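Local coordinates for Glyco_hydro_cc domain-containing protein (PDB 6UBC) that probably binds beta-1,3-glucan oligosaccharides as a fungal member of glycoside hydrolase family 128, at residues 212-220 and 436-444; 335-346 and 364-375. All coordinates share one frame; numbering follows the deposited sequence.

Contact 1: 212-220 and 436-444; sequences LSFLQGHIG and YLTAISQYH
His218 meets the chain's terminal carboxylate, on His444, where the turn leading into strand 221-223 of the (beta/alpha)8 barrel packs against its last helix, 431-441. The polar part centres on the imidazole. His218 ND1 donates to His444 O over 2.7 Å with an N-H...O angle of 169°, the acceptor offering a lone pair in the ring plane, a geometry that helps to set the ring's rotation. Ser441 OG sits over one face of this ring, 3.3 Å from His218 CG; its proton goes to Leu437 O, which Ser441 N approaches from the other face of the carbonyl. The adjoining carboxylate would probably favour a protonated imidazole.

Two waters tie the backbones together. One donates to Gly217 O and His444 OXT, the other to His218 O and Ile440 O. A type II beta turn from Leu215 to His218 brings Gly217 O toward the carboxylate and His218 O toward the helix, with Gly217 at phi 90°.

The apolar part lies deeper. Leu215 and Leu437 run alongside one another, pointing opposite ways, Leu215 CD2 3.9 Å from Leu437 CB, while Leu215 CD1 touches the Tyr436 ring edge at CE2 (4.0 Å). The hydroxyl of Tyr436 hydrogen-bonds to Gly205 O. With CG1 between its backbone N and carbonyl carbon (chi1 65°), Ile440 carries CD1 to 3.8 Å from Ile219 CG2 and 3.4 Å from His218 O.

Contact 2: 335-346 and 364-375; sequences SWDITNLHINKN and KPIWVTEFACVD
The beta-alpha-beta unit of strand 339-345, helix 348-362 and strand 366-375 brings Thr339 beside Ile366 and starts a parallel ladder. Thr339 N binds Pro365 O and Thr339 O receives Trp367 N, both at 2.9 Å; Leu341 repeats the pattern with Trp367 O and Thr369 N. The register then slips by one residue, so that Leu341 faces Val368 but His342 faces Glu370. This beta bulge falls at Thr369, whose psi of -18° departs from extended values.

Thr369 OG1 donates to Asn340 OD1 at 2.7 Å, on a lone pair in the carbonyl plane, and accepts a weak bond from His342 NE2. The Glu370 carboxylate stacks on the His342 ring with planes 18° apart, OE1 lying 3.2 Å from His342 CE1, while Glu370 CB makes a CH-pi contact with the same face. His342 ND1 hydrogen-bonds with Glu274 OE2 and Glu370 OE2 with Trp225 NE1. Strands 339-345 and 366-375 are the sixth and seventh of the (beta/alpha)8 barrel, and Glu370 stands on the strand that bears the nucleophile in clan GH-A enzymes, consistent with a place in the sugar-binding cleft.

On the helix-facing side, the Ile343 and Val368 side chains cross at about a right angle, with Ile343 CD1 3.8 Å from Val368 CG2. On the face that carries Asn340 and His342, Ile338 CD1 makes a CH-pi contact with the Trp367 pyrrole ring, 4.0 Å from its centroid. The extended Lys364 chain brings NZ over the five-membered ring of Trp336, 10° off its normal, in a cation-pi contact, and NZ donates to Trp336 O at 2.8 Å.

How the contacts relate
The centres of contacts 1 and 2 lie about 19 Å apart, one about 17 Å and the other about 6 Å from the centre of the chain. In sequence the order is 212-220, 335-346, 364-375, 436-444, so contact 1 brackets contact 2. They share the barrel: contact 2 pairs two of its strands, and the sheet runs on from 366-375 through 406-411 to 204-207, against which Leu215, Tyr436 and Ile440 of contact 1 pack. They also touch directly, Tyr436 CE1 reaching 3.6 Å from Phe371 CZ. Contact 1 joins the segment between the first two strands to the last helix, on the outside of the strand ring, while contact 2 forms part of the barrel wall.

Contact 1: 212-220 and 436-444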
loop_
_atom_site.group_PDB
_atom_site.type_symbol
_atom_site.label_atom_id
_atom_site.label_comp_id
_atom_site.label_asym_id
_atom_site.label_seq_id
_atom_site.Cartn_x
_atom_site.Cartn_y
_atom_site.Cartn_z
ATOM N N LEU A 212 -6.549 -10.271 9.416
ATOM C CA LEU A 212 -7.094 -11.127 8.335
ATOM C C LEU A 212 -8.266 -11.965 8.837
ATOM O O LEU A 212 -9.271 -12.081 8.122
ATOM C CB LEU A 212 -6.024 -12.065 7.752
ATOM C CG LEU A 212 -4.892 -11.386 6.990
ATOM C CD1 LEU A 212 -3.904 -12.436 6.546
ATOM C CD2 LEU A 212 -5.420 -10.566 5.832
ATOM N N SER A 213 -8.122 -12.599 10.000
ATOM C CA SER A 213 -9.145 -13.525 10.527
ATOM C C SER A 213 -10.456 -12.734 10.642
ATOM O O SER A 213 -11.532 -13.348 10.530
ATOM C CB SER A 213 -8.749 -14.205 11.775
ATOM O OG SER A 213 -8.484 -13.264 12.781
ATOM N N PHE A 214 -10.385 -11.430 10.894
ATOM C CA PHE A 214 -11.579 -10.569 11.114
ATOM C C PHE A 214 -12.195 -10.124 9.800
ATOM O O PHE A 214 -13.452 -10.018 9.744
ATOM C CB PHE A 214 -11.302 -9.337 11.961
ATOM C CG PHE A 214 -10.939 -9.632 13.387
ATOM C CD1 PHE A 214 -11.905 -9.838 14.359
ATOM C CD2 PHE A 214 -9.600 -9.704 13.755
ATOM C CE1 PHE A 214 -11.532 -10.098 15.681
ATOM C CE2 PHE A 214 -9.232 -9.964 15.083
ATOM C CZ PHE A 214 -10.195 -10.169 16.043
ATOM N N LEU A 215 -11.389 -9.866 8.775
ATOM C CA LEU A 215 -11.898 -9.228 7.525
ATOM C C LEU A 215 -12.183 -10.270 6.443
ATOM O O LEU A 215 -12.720 -9.906 5.374
ATOM C CB LEU A 215 -10.932 -8.167 7.007
ATOM C CG LEU A 215 -10.538 -7.059 7.992
ATOM C CD1 LEU A 215 -9.605 -6.047 7.323
ATOM C CD2 LEU A 215 -11.698 -6.336 8.574
ATOM N N GLN A 216 -11.785 -11.504 6.685
ATOM C CA GLN A 216 -11.913 -12.605 5.709
ATOM C C GLN A 216 -13.339 -12.605 5.126
ATOM O O GLN A 216 -14.366 -12.389 5.815
ATOM C CB GLN A 216 -11.492 -13.958 6.281
ATOM C CG GLN A 216 -12.395 -14.389 7.414
ATOM C CD GLN A 216 -12.030 -15.748 7.952
ATOM O OE1 GLN A 216 -12.115 -16.724 7.197
ATOM N NE2 GLN A 216 -11.714 -15.822 9.246
ATOM N N GLY A 217 -13.391 -12.806 3.824
ATOM C CA GLY A 217 -14.654 -12.827 3.088
ATOM C C GLY A 217 -15.025 -11.431 2.590
ATOM O O GLY A 217 -15.970 -11.319 1.832
ATOM N N HIS A 218 -14.380 -10.352 2.994
ATOM C CA HIS A 218 -14.789 -8.986 2.543
ATOM C C HIS A 218 -13.597 -8.231 1.930
ATOM O O HIS A 218 -13.712 -7.047 1.767
ATOM C CB HIS A 218 -15.408 -8.180 3.688
ATOM C CG HIS A 218 -16.557 -8.825 4.362
ATOM N ND1 HIS A 218 -17.840 -8.730 3.852
ATOM C CD2 HIS A 218 -16.607 -9.507 5.538
ATOM C CE1 HIS A 218 -18.651 -9.380 4.683
ATOM N NE2 HIS A 218 -17.886 -9.891 5.740
ATOM N N ILE A 219 -12.484 -8.923 1.653
ATOM C CA ILE A 219 -11.252 -8.284 1.130
ATOM C C ILE A 219 -10.767 -9.075 -0.070
ATOM O O ILE A 219 -11.036 -10.341 -0.114
ATOM C CB ILE A 219 -10.175 -8.254 2.216
ATOM C CG1 ILE A 219 -9.962 -9.613 2.894
ATOM C CG2 ILE A 219 -10.477 -7.162 3.201
ATOM C CD1 ILE A 219 -8.556 -9.677 3.527
ATOM N N GLY A 220 -10.132 -8.393 -1.032
ATOM C CA GLY A 220 -9.550 -9.048 -2.206
ATOM C C GLY A 220 -8.119 -9.523 -2.020
ATOM O O GLY A 220 -7.667 -10.389 -2.808
ATOM N N TYR A 436 -14.224 0.120 9.519
ATOM C CA TYR A 436 -13.685 -0.266 8.198
ATOM C C TYR A 436 -14.440 -1.511 7.700
ATOM O O TYR A 436 -14.846 -1.554 6.530
ATOM C CB TYR A 436 -12.192 -0.613 8.272
ATOM C CG TYR A 436 -11.560 -0.952 6.947
ATOM C CD1 TYR A 436 -11.461 -0.012 5.942
ATOM C CD2 TYR A 436 -10.893 -2.159 6.767
ATOM C CE1 TYR A 436 -10.793 -0.292 4.769
ATOM C CE2 TYR A 436 -10.246 -2.463 5.580
ATOM C CZ TYR A 436 -10.194 -1.525 4.567
ATOM O OH TYR A 436 -9.517 -1.771 3.387
ATOM N N LEU A 437 -14.583 -2.511 8.564
ATOM C CA LEU A 437 -15.227 -3.798 8.156
ATOM C C LEU A 437 -16.640 -3.487 7.647
ATOM O O LEU A 437 -17.032 -4.032 6.600
ATOM C CB LEU A 437 -15.186 -4.828 9.271
ATOM C CG LEU A 437 -15.922 -6.171 9.005
ATOM C CD1 LEU A 437 -15.456 -6.800 7.740
ATOM C CD2 LEU A 437 -15.809 -7.125 10.193
ATOM N N THR A 438 -17.413 -2.713 8.374
ATOM C CA THR A 438 -18.796 -2.381 7.981
ATOM C C THR A 438 -18.815 -1.640 6.660
ATOM O O THR A 438 -19.628 -1.984 5.816
ATOM C CB THR A 438 -19.499 -1.562 9.062
ATOM O OG1 THR A 438 -19.528 -2.370 10.239
ATOM C CG2 THR A 438 -20.891 -1.210 8.628
ATOM N N ALA A 439 -17.941 -0.672 6.482
ATOM C CA ALA A 439 -17.872 0.116 5.233
ATOM C C ALA A 439 -17.526 -0.812 4.056
ATOM O O ALA A 439 -18.224 -0.749 3.023
ATOM C CB ALA A 439 -16.894 1.251 5.390
ATOM N N ILE A 440 -16.529 -1.688 4.148
ATOM C CA ILE A 440 -16.121 -2.446 2.952
ATOM C C ILE A 440 -17.193 -3.526 2.726
ATOM O O ILE A 440 -17.374 -3.914 1.598
ATOM C CB ILE A 440 -14.719 -3.017 3.105
ATOM C CG1 ILE A 440 -14.598 -4.071 4.218
ATOM C CG2 ILE A 440 -13.708 -1.903 3.320
ATOM C CD1 ILE A 440 -13.252 -4.744 4.245
ATOM N N SER A 441 -17.944 -3.916 3.755
ATOM C CA SER A 441 -18.954 -5.004 3.663
ATOM C C SER A 441 -20.174 -4.526 2.858
ATOM O O SER A 441 -20.932 -5.402 2.329
ATOM C CB SER A 441 -19.352 -5.533 5.064
ATOM O OG SER A 441 -18.243 -6.275 5.591
ATOM N N GLN A 442 -20.361 -3.228 2.698
ATOM C CA GLN A 442 -21.449 -2.705 1.842
ATOM C C GLN A 442 -21.184 -3.061 0.372
ATOM O O GLN A 442 -22.141 -3.068 -0.409
ATOM C CB GLN A 442 -21.500 -1.193 1.857
ATOM C CG GLN A 442 -21.769 -0.620 3.223
ATOM C CD GLN A 442 -21.533 0.866 3.129
ATOM O OE1 GLN A 442 -20.385 1.387 3.037
ATOM N NE2 GLN A 442 -22.641 1.549 3.076
ATOM N N TYR A 443 -19.945 -3.342 0.012
ATOM C CA TYR A 443 -19.512 -3.581 -1.402
ATOM C C TYR A 443 -19.337 -5.064 -1.685
ATOM O O TYR A 443 -19.737 -5.511 -2.753
ATOM C CB TYR A 443 -18.241 -2.777 -1.733
ATOM C CG TYR A 443 -18.480 -1.295 -1.619
ATOM C CD1 TYR A 443 -19.005 -0.570 -2.683
ATOM C CD2 TYR A 443 -18.294 -0.625 -0.413
ATOM C CE1 TYR A 443 -19.353 0.767 -2.553
ATOM C CE2 TYR A 443 -18.608 0.716 -0.295
ATOM C CZ TYR A 443 -19.144 1.411 -1.354
ATOM O OH TYR A 443 -19.448 2.732 -1.234
ATOM N N HIS A 444 -18.722 -5.801 -0.772
ATOM C CA HIS A 444 -18.494 -7.256 -0.927
ATOM C C HIS A 444 -18.549 -7.953 0.432
ATOM O O HIS A 444 -18.243 -7.433 1.518
ATOM C CB HIS A 444 -17.182 -7.515 -1.649
ATOM C CG HIS A 444 -17.045 -6.748 -2.938
ATOM N ND1 HIS A 444 -17.548 -7.228 -4.138
ATOM C CD2 HIS A 444 -16.347 -5.620 -3.224
ATOM C CE1 HIS A 444 -17.190 -6.385 -5.110
ATOM N NE2 HIS A 444 -16.457 -5.381 -4.569
ATOM O OXT HIS A 444 -18.921 -9.109 0.356
HETATM O O HOH W 1 -19.141 -11.288 2.284
HETATM O O HOH W 2 -15.250 -5.173 0.195
#

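Contact 2: 335-346 and 364-375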
loop_
_atom_site.group_PDB
_atom_site.type_symbol
_atom_site.label_atom_id
_atom_site.label_comp_id
_atom_site.label_asym_id
_atom_site.label_seq_id
_atom_site.Cartn_x
_atom_site.Cartn_y
_atom_site.Cartn_z
ATOM N N SER A 335 9.210 -0.295 -16.099
ATOM C CA SER A 335 8.326 0.607 -15.311
ATOM C C SER A 335 7.394 -0.253 -14.450
ATOM O O SER A 335 7.333 -1.504 -14.605
ATOM C CB SER A 335 7.574 1.675 -16.101
ATOM O OG SER A 335 7.060 2.711 -15.174
ATOM N N TRP A 336 6.650 0.406 -13.589
ATOM C CA TRP A 336 5.631 -0.283 -12.791
ATOM C C TRP A 336 4.324 -0.366 -13.588
ATOM O O TRP A 336 4.142 0.445 -14.554
ATOM C CB TRP A 336 5.441 0.409 -11.459
ATOM C CG TRP A 336 5.012 1.846 -11.539
ATOM C CD1 TRP A 336 3.726 2.289 -11.579
ATOM C CD2 TRP A 336 5.838 3.001 -11.417
ATOM N NE1 TRP A 336 3.703 3.638 -11.529
ATOM C CE2 TRP A 336 4.986 4.110 -11.395
ATOM C CE3 TRP A 336 7.202 3.213 -11.290
ATOM C CZ2 TRP A 336 5.471 5.400 -11.318
ATOM C CZ3 TRP A 336 7.680 4.504 -11.222
ATOM C CH2 TRP A 336 6.817 5.583 -11.261
ATOM N N ASP A 337 3.439 -1.258 -13.143
ATOM C CA ASP A 337 2.071 -1.382 -13.713
ATOM C C ASP A 337 1.104 -0.471 -12.956
ATOM O O ASP A 337 0.188 0.077 -13.567
ATOM C CB ASP A 337 1.630 -2.833 -13.657
ATOM C CG ASP A 337 2.522 -3.753 -14.417
ATOM O OD1 ASP A 337 2.696 -3.489 -15.574
ATOM O OD2 ASP A 337 3.003 -4.726 -13.855
ATOM N N ILE A 338 1.296 -0.388 -11.635
ATOM C CA ILE A 338 0.349 0.228 -10.662
ATOM C C ILE A 338 1.104 1.225 -9.777
ATOM O O ILE A 338 2.121 0.846 -9.218
ATOM C CB ILE A 338 -0.409 -0.848 -9.873
ATOM C CG1 ILE A 338 -1.332 -1.648 -10.808
ATOM C CG2 ILE A 338 -1.166 -0.233 -8.710
ATOM C CD1 ILE A 338 -1.950 -2.810 -10.148
ATOM N N THR A 339 0.611 2.460 -9.727
ATOM C CA THR A 339 1.208 3.560 -8.940
ATOM C C THR A 339 0.706 3.355 -7.501
ATOM O O THR A 339 -0.495 3.211 -7.276
ATOM C CB THR A 339 0.860 4.946 -9.467
ATOM O OG1 THR A 339 1.156 4.968 -10.865
ATOM C CG2 THR A 339 1.646 6.022 -8.752
ATOM N N ASN A 340 1.655 3.338 -6.575
ATOM C CA ASN A 340 1.441 3.031 -5.153
ATOM C C ASN A 340 1.311 4.331 -4.390
ATOM O O ASN A 340 2.332 5.094 -4.369
ATOM C CB ASN A 340 2.648 2.245 -4.634
ATOM C CG ASN A 340 2.533 1.764 -3.207
ATOM O OD1 ASN A 340 1.617 2.155 -2.499
ATOM N ND2 ASN A 340 3.495 0.923 -2.782
ATOM N N LEU A 341 0.202 4.546 -3.687
ATOM C CA LEU A 341 0.029 5.728 -2.830
ATOM C C LEU A 341 -0.058 5.307 -1.355
ATOM O O LEU A 341 -0.697 4.265 -1.027
ATOM C CB LEU A 341 -1.265 6.473 -3.192
ATOM C CG LEU A 341 -1.148 7.481 -4.332
ATOM C CD1 LEU A 341 -0.623 6.846 -5.592
ATOM C CD2 LEU A 341 -2.515 8.183 -4.581
ATOM N N HIS A 342 0.425 6.213 -0.511
ATOM C CA HIS A 342 0.148 6.280 0.942
ATOM C C HIS A 342 -0.625 7.575 1.111
ATOM O O HIS A 342 -0.111 8.644 0.743
ATOM C CB HIS A 342 1.479 6.260 1.731
ATOM C CG HIS A 342 2.027 4.882 1.817
ATOM N ND1 HIS A 342 3.148 4.602 2.542
ATOM C CD2 HIS A 342 1.614 3.752 1.231
ATOM C CE1 HIS A 342 3.407 3.330 2.375
ATOM N NE2 HIS A 342 2.489 2.749 1.564
ATOM N N ILE A 343 -1.836 7.469 1.656
ATOM C CA ILE A 343 -2.673 8.666 1.856
ATOM C C ILE A 343 -2.835 8.897 3.350
ATOM O O ILE A 343 -3.459 8.057 4.026
ATOM C CB ILE A 343 -3.997 8.504 1.123
ATOM C CG1 ILE A 343 -3.746 8.381 -0.382
ATOM C CG2 ILE A 343 -4.917 9.676 1.376
ATOM C CD1 ILE A 343 -5.029 8.261 -1.203
ATOM N N ASN A 344 -2.278 10.003 3.816
ATOM C CA ASN A 344 -2.357 10.391 5.254
ATOM C C ASN A 344 -2.952 11.796 5.237
ATOM O O ASN A 344 -2.183 12.744 5.066
ATOM C CB ASN A 344 -0.991 10.285 5.925
ATOM C CG ASN A 344 -0.561 8.820 5.946
ATOM O OD1 ASN A 344 -1.186 8.032 6.630
ATOM N ND2 ASN A 344 0.568 8.514 5.320
ATOM N N LYS A 345 -4.274 11.847 5.341
ATOM C CA LYS A 345 -5.043 13.085 5.165
ATOM C C LYS A 345 -6.192 13.073 6.156
ATOM O O LYS A 345 -6.450 12.034 6.730
ATOM C CB LYS A 345 -5.527 13.174 3.723
ATOM C CG LYS A 345 -4.440 13.351 2.663
ATOM C CD LYS A 345 -3.620 14.638 2.760
ATOM C CE LYS A 345 -2.753 14.732 1.538
ATOM N NZ LYS A 345 -1.917 15.945 1.520
ATOM N N ASN A 346 -6.849 14.230 6.376
ATOM C CA ASN A 346 -7.991 14.244 7.291
ATOM C C ASN A 346 -9.240 14.780 6.614
ATOM O O ASN A 346 -10.195 15.043 7.345
ATOM C CB ASN A 346 -7.717 15.023 8.568
ATOM C CG ASN A 346 -7.640 16.519 8.370
ATOM O OD1 ASN A 346 -7.634 17.007 7.242
ATOM N ND2 ASN A 346 -7.537 17.241 9.468
ATOM N N LYS A 364 -1.434 5.803 -14.757
ATOM C CA LYS A 364 -1.600 4.373 -14.440
ATOM C C LYS A 364 -2.563 4.166 -13.264
ATOM O O LYS A 364 -2.804 5.037 -12.404
ATOM C CB LYS A 364 -0.241 3.732 -14.131
ATOM C CG LYS A 364 0.687 3.734 -15.328
ATOM C CD LYS A 364 1.996 3.151 -15.060
ATOM C CE LYS A 364 2.865 3.261 -16.270
ATOM N NZ LYS A 364 4.246 2.798 -15.994
ATOM N N PRO A 365 -3.184 2.984 -13.231
ATOM C CA PRO A 365 -4.054 2.611 -12.143
ATOM C C PRO A 365 -3.307 2.712 -10.819
ATOM O O PRO A 365 -2.097 2.490 -10.794
ATOM C CB PRO A 365 -4.480 1.155 -12.419
ATOM C CG PRO A 365 -4.142 0.916 -13.872
ATOM C CD PRO A 365 -3.104 1.947 -14.286
ATOM N N ILE A 366 -4.069 2.958 -9.760
ATOM C CA ILE A 366 -3.515 3.250 -8.410
ATOM C C ILE A 366 -3.894 2.153 -7.421
ATOM O O ILE A 366 -5.057 1.688 -7.421
ATOM C CB ILE A 366 -3.985 4.624 -7.948
ATOM C CG1 ILE A 366 -3.162 5.692 -8.674
ATOM C CG2 ILE A 366 -3.930 4.800 -6.426
ATOM C CD1 ILE A 366 -3.782 7.056 -8.645
ATOM N N TRP A 367 -2.962 1.822 -6.547
ATOM C CA TRP A 367 -3.247 1.071 -5.320
ATOM C C TRP A 367 -2.908 1.986 -4.159
ATOM O O TRP A 367 -1.803 2.552 -4.128
ATOM C CB TRP A 367 -2.453 -0.238 -5.232
ATOM C CG TRP A 367 -3.009 -1.411 -5.958
ATOM C CD1 TRP A 367 -3.876 -1.447 -7.008
ATOM C CD2 TRP A 367 -2.732 -2.766 -5.608
ATOM N NE1 TRP A 367 -4.128 -2.720 -7.376
ATOM C CE2 TRP A 367 -3.448 -3.568 -6.530
ATOM C CE3 TRP A 367 -1.945 -3.370 -4.626
ATOM C CZ2 TRP A 367 -3.338 -4.957 -6.534
ATOM C CZ3 TRP A 367 -1.876 -4.752 -4.583
ATOM C CH2 TRP A 367 -2.584 -5.539 -5.532
ATOM N N VAL A 368 -3.842 2.174 -3.262
ATOM C CA VAL A 368 -3.565 2.885 -1.978
ATOM C C VAL A 368 -3.154 1.791 -1.003
ATOM O O VAL A 368 -4.035 1.192 -0.346
ATOM C CB VAL A 368 -4.746 3.740 -1.500
ATOM C CG1 VAL A 368 -4.417 4.520 -0.230
ATOM C CG2 VAL A 368 -5.152 4.756 -2.550
ATOM N N THR A 369 -1.863 1.606 -0.788
ATOM C CA THR A 369 -1.408 0.433 0.004
ATOM C C THR A 369 -1.484 0.764 1.511
ATOM O O THR A 369 -1.457 -0.171 2.296
ATOM C CB THR A 369 -0.027 -0.073 -0.401
ATOM O OG1 THR A 369 0.899 0.989 -0.150
ATOM C CG2 THR A 369 -0.011 -0.566 -1.846
ATOM N N GLU A 370 -1.566 2.043 1.893
ATOM C CA GLU A 370 -1.742 2.449 3.309
ATOM C C GLU A 370 -2.583 3.706 3.289
ATOM O O GLU A 370 -2.210 4.653 2.554
ATOM C CB GLU A 370 -0.411 2.758 3.999
ATOM C CG GLU A 370 0.492 1.584 4.195
ATOM C CD GLU A 370 1.855 1.861 4.754
ATOM O OE1 GLU A 370 2.097 3.010 5.245
ATOM O OE2 GLU A 370 2.718 0.922 4.680
ATOM N N PHE A 371 -3.687 3.753 3.993
ATOM C CA PHE A 371 -4.302 5.054 4.318
ATOM C C PHE A 371 -4.570 5.169 5.801
ATOM O O PHE A 371 -4.724 4.154 6.477
ATOM C CB PHE A 371 -5.604 5.286 3.575
ATOM C CG PHE A 371 -6.786 4.439 3.942
ATOM C CD1 PHE A 371 -7.617 4.812 4.988
ATOM C CD2 PHE A 371 -7.052 3.266 3.257
ATOM C CE1 PHE A 371 -8.689 4.003 5.338
ATOM C CE2 PHE A 371 -8.086 2.435 3.639
ATOM C CZ PHE A 371 -8.909 2.827 4.666
ATOM N N ALA A 372 -4.540 6.406 6.265
ATOM C CA ALA A 372 -4.787 6.758 7.674
ATOM C C ALA A 372 -5.320 8.162 7.791
ATOM O O ALA A 372 -4.951 8.994 6.976
ATOM C CB ALA A 372 -3.555 6.552 8.501
ATOM N N CYS A 373 -6.120 8.412 8.836
ATOM C CA CYS A 373 -6.605 9.765 9.189
ATOM C C CYS A 373 -5.450 10.507 9.864
ATOM O O CYS A 373 -5.114 10.185 11.033
ATOM C CB CYS A 373 -7.816 9.693 10.092
ATOM S SG CYS A 373 -8.708 11.267 10.248
ATOM N N VAL A 374 -4.896 11.491 9.193
ATOM C CA VAL A 374 -3.778 12.328 9.689
ATOM C C VAL A 374 -4.028 13.752 9.212
ATOM O O VAL A 374 -4.220 13.955 8.008
ATOM C CB VAL A 374 -2.419 11.830 9.193
ATOM C CG1 VAL A 374 -1.278 12.694 9.655
ATOM C CG2 VAL A 374 -2.150 10.382 9.527
ATOM N N ASP A 375 -3.889 14.722 10.103
ATOM C CA ASP A 375 -3.875 16.152 9.702
ATOM C C ASP A 375 -2.458 16.515 9.284
ATOM O O ASP A 375 -1.581 16.658 10.148
ATOM C CB ASP A 375 -4.457 16.991 10.834
ATOM C CG ASP A 375 -4.447 18.453 10.467
ATOM O OD1 ASP A 375 -4.021 18.775 9.354
ATOM O OD2 ASP A 375 -4.836 19.232 11.327
HETATM O O HOH W 3 -0.714 6.674 -11.896
HETATM O O HOH W 4 3.142 -0.084 1.626
HETATM O O HOH W 5 1.576 5.752 5.245
HETATM O O HOH W 6 -5.582 19.035 7.120
HETATM O O HOH W 7 -7.424 20.331 9.330
#